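PDB 7KR6: glycoside hydrolase family 16 protein from Bacteroides ovatus, which probably hydrolyses glycosidic bonds in mixed-linkage beta-glucans as an endo-glucanase, and is bound here to sugar units of a 2-fluoro glucoside inhibitor. Local coordinates for residues R110-S115 / P127-M132. The protein carries 1 engineered substitution. Residues are numbered along the deposited sequence; the frame is centred on the assembly and turned at random.
Sequences RKIEAS and PAFWMM. With G2F (2-deoxy-2-fluoro-alpha-D-glucopyranose), chain C.
Phe129 reaches across from strand 127-132 and brings its ring against Ala114 and Ile112 of strand 112-115. The methyl of Ala114 sits over one face in a CH-pi contact, its CB 4.1 Å from the centroid of the Phe129 ring and 26° off the normal; so small a side chain lets the ring come close to the opposing backbone. Ile112 meets the same ring at its edge, near its plane, with CD1 4.1 Å from Phe129 CZ. Its other branch serves a second neighbour, CG2 lying 4.1 Å from Met131 SD as the two side chains pass in opposite directions. With CG anti to the backbone N (chi1 169°), the Phe129 ring extends straight into this apolar layer, while the flexible thioether of Met131 brings its sulfur alongside the branched isoleucine. No hydrogen bond joins the strands, whose axes come no closer than 9.6 Å and run nearly antiparallel at 159°: they face each other across the core of the beta-sandwich of family 16.

The reverse side of strand 127-132 belongs to the glycan pocket. There Trp130 offers a flat apolar face to the fluorosugar, with C6 of G2F 3.5 Å from Trp130 CE2, and its NE1 is hydrogen-bonded to Asn237, which should restrain the indole's rotation. The small Ala128 touches the sugar too, its CB 3.6 Å from O6 of G2F.

Further out, the ring of Phe236 of strand 232-240 meets that of Phe129 with the two planes nearly parallel. Strand 125-133 is flanked by strands 144-150 and 232-240, and strand 112-117 pairs with strands 197-203 and 261-271.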
loop_
_atom_site.group_PDB
_atom_site.type_symbol
_atom_site.label_atom_id
_atom_site.label_comp_id
_atom_site.label_asym_id
_atom_site.label_seq_id
_atom_site.Cartn_x
_atom_site.Cartn_y
_atom_site.Cartn_z
ATOM N N ARG A 110 -17.363 -18.023 -6.631
ATOM C CA ARG A 110 -17.261 -19.258 -5.828
ATOM C C ARG A 110 -16.160 -19.048 -4.803
ATOM O O ARG A 110 -15.297 -18.187 -5.026
ATOM C CB ARG A 110 -16.864 -20.478 -6.658
ATOM C CG ARG A 110 -17.806 -20.791 -7.811
ATOM C CD ARG A 110 -19.176 -21.191 -7.354
ATOM N NE ARG A 110 -19.852 -21.760 -8.517
ATOM C CZ ARG A 110 -20.023 -23.063 -8.762
ATOM N NH1 ARG A 110 -20.642 -23.434 -9.869
ATOM N NH2 ARG A 110 -19.592 -23.986 -7.916
ATOM N N LYS A 111 -16.226 -19.821 -3.739
ATOM C CA LYS A 111 -15.135 -19.862 -2.736
ATOM C C LYS A 111 -13.962 -20.647 -3.296
ATOM O O LYS A 111 -14.169 -21.771 -3.816
ATOM C CB LYS A 111 -15.655 -20.499 -1.465
ATOM C CG LYS A 111 -14.673 -20.452 -0.304
ATOM C CD LYS A 111 -15.189 -21.096 0.967
ATOM C CE LYS A 111 -14.372 -20.644 2.146
ATOM N NZ LYS A 111 -14.782 -21.345 3.379
ATOM N N ILE A 112 -12.738 -20.105 -3.187
ATOM C CA ILE A 112 -11.525 -20.846 -3.564
ATOM C C ILE A 112 -10.656 -20.959 -2.300
ATOM O O ILE A 112 -10.646 -19.997 -1.472
ATOM C CB ILE A 112 -10.766 -20.223 -4.745
ATOM C CG1 ILE A 112 -9.520 -21.050 -5.076
ATOM C CG2 ILE A 112 -10.498 -18.762 -4.473
ATOM C CD1 ILE A 112 -8.791 -20.623 -6.296
ATOM N N GLU A 113 -10.069 -22.129 -2.095
ATOM C CA GLU A 113 -9.194 -22.401 -0.947
ATOM C C GLU A 113 -7.958 -23.153 -1.421
ATOM O O GLU A 113 -8.034 -23.988 -2.346
ATOM C CB GLU A 113 -9.880 -23.258 0.113
ATOM C CG GLU A 113 -11.140 -22.638 0.644
ATOM C CD GLU A 113 -11.664 -23.326 1.878
ATOM O OE1 GLU A 113 -11.940 -24.544 1.769
ATOM O OE2 GLU A 113 -11.767 -22.674 2.927
ATOM N N ALA A 114 -6.825 -22.868 -0.788
ATOM C CA ALA A 114 -5.590 -23.627 -1.013
ATOM C C ALA A 114 -4.884 -23.821 0.321
ATOM O O ALA A 114 -4.942 -22.916 1.162
ATOM C CB ALA A 114 -4.704 -22.959 -2.006
ATOM N N SER A 115 -4.214 -24.953 0.441
ATOM C CA SER A 115 -3.393 -25.330 1.615
ATOM C C SER A 115 -1.922 -25.177 1.226
ATOM O O SER A 115 -1.445 -25.847 0.262
ATOM C CB SER A 115 -3.721 -26.731 2.089
ATOM O OG SER A 115 -2.897 -27.121 3.174
ATOM N N PRO A 127 6.286 -14.972 -1.768
ATOM C CA PRO A 127 5.267 -15.933 -2.226
ATOM C C PRO A 127 3.912 -15.263 -2.380
ATOM O O PRO A 127 3.603 -14.337 -1.613
ATOM C CB PRO A 127 5.140 -16.898 -1.063
ATOM C CG PRO A 127 5.550 -16.061 0.168
ATOM C CD PRO A 127 6.651 -15.166 -0.352
ATOM N N ALA A 128 3.097 -15.772 -3.313
ATOM C CA ALA A 128 1.735 -15.234 -3.503
ATOM C C ALA A 128 0.799 -16.321 -4.063
ATOM O O ALA A 128 1.246 -17.281 -4.760
ATOM C CB ALA A 128 1.774 -14.011 -4.382
ATOM N N PHE A 129 -0.455 -16.176 -3.703
ATOM C CA PHE A 129 -1.607 -16.955 -4.186
ATOM C C PHE A 129 -2.600 -15.919 -4.681
ATOM O O PHE A 129 -3.050 -15.096 -3.848
ATOM C CB PHE A 129 -2.140 -17.796 -3.024
ATOM C CG PHE A 129 -3.477 -18.463 -3.236
ATOM C CD1 PHE A 129 -3.865 -18.952 -4.489
ATOM C CD2 PHE A 129 -4.343 -18.614 -2.177
ATOM C CE1 PHE A 129 -5.090 -19.586 -4.632
ATOM C CE2 PHE A 129 -5.561 -19.264 -2.308
ATOM C CZ PHE A 129 -5.928 -19.744 -3.553
ATOM N N TRP A 130 -2.922 -15.942 -5.966
ATOM C CA TRP A 130 -3.648 -14.808 -6.562
ATOM C C TRP A 130 -4.407 -15.224 -7.822
ATOM O O TRP A 130 -4.380 -16.382 -8.184
ATOM C CB TRP A 130 -2.647 -13.683 -6.790
ATOM C CG TRP A 130 -1.425 -13.981 -7.598
ATOM C CD1 TRP A 130 -0.378 -14.797 -7.278
ATOM C CD2 TRP A 130 -1.015 -13.269 -8.770
ATOM N NE1 TRP A 130 0.614 -14.680 -8.206
ATOM C CE2 TRP A 130 0.248 -13.755 -9.130
ATOM C CE3 TRP A 130 -1.601 -12.269 -9.557
ATOM C CZ2 TRP A 130 0.959 -13.228 -10.199
ATOM C CZ3 TRP A 130 -0.896 -11.773 -10.618
ATOM C CH2 TRP A 130 0.357 -12.245 -10.938
ATOM N N MET A 131 -5.138 -14.270 -8.384
ATOM C CA MET A 131 -6.060 -14.539 -9.504
ATOM C C MET A 131 -6.016 -13.352 -10.449
ATOM O O MET A 131 -5.830 -12.204 -9.975
ATOM C CB MET A 131 -7.482 -14.758 -8.983
ATOM C CG MET A 131 -7.642 -15.966 -8.120
ATOM S SD MET A 131 -9.194 -15.958 -7.207
ATOM C CE MET A 131 -10.471 -15.513 -8.395
ATOM N N MET A 132 -6.192 -13.600 -11.748
ATOM C CA MET A 132 -6.429 -12.489 -12.707
ATOM C C MET A 132 -7.587 -12.852 -13.617
ATOM O O MET A 132 -7.900 -14.032 -13.756
ATOM C CB MET A 132 -5.217 -12.153 -13.572
ATOM C CG MET A 132 -4.090 -11.429 -12.814
ATOM S SD MET A 132 -2.730 -10.816 -13.814
ATOM C CE MET A 132 -1.755 -12.283 -14.057
HETATM C C1 G2F C . -0.639 -8.456 -7.705
HETATM C C2 G2F C . 0.317 -7.588 -8.448
HETATM C C3 G2F C . 1.254 -8.402 -9.316
HETATM C C4 G2F C . 2.004 -9.354 -8.419
HETATM C C5 G2F C . 0.933 -10.263 -7.739
HETATM C C6 G2F C . 1.444 -11.375 -6.851
HETATM O O3 G2F C . 2.128 -7.541 -10.038
HETATM O O4 G2F C . 2.958 -10.104 -9.251
HETATM O O5 G2F C . -0.004 -9.502 -6.952
HETATM O O6 G2F C . 2.414 -10.831 -5.879
HETATM F F2 G2F C . -0.427 -6.596 -9.157
#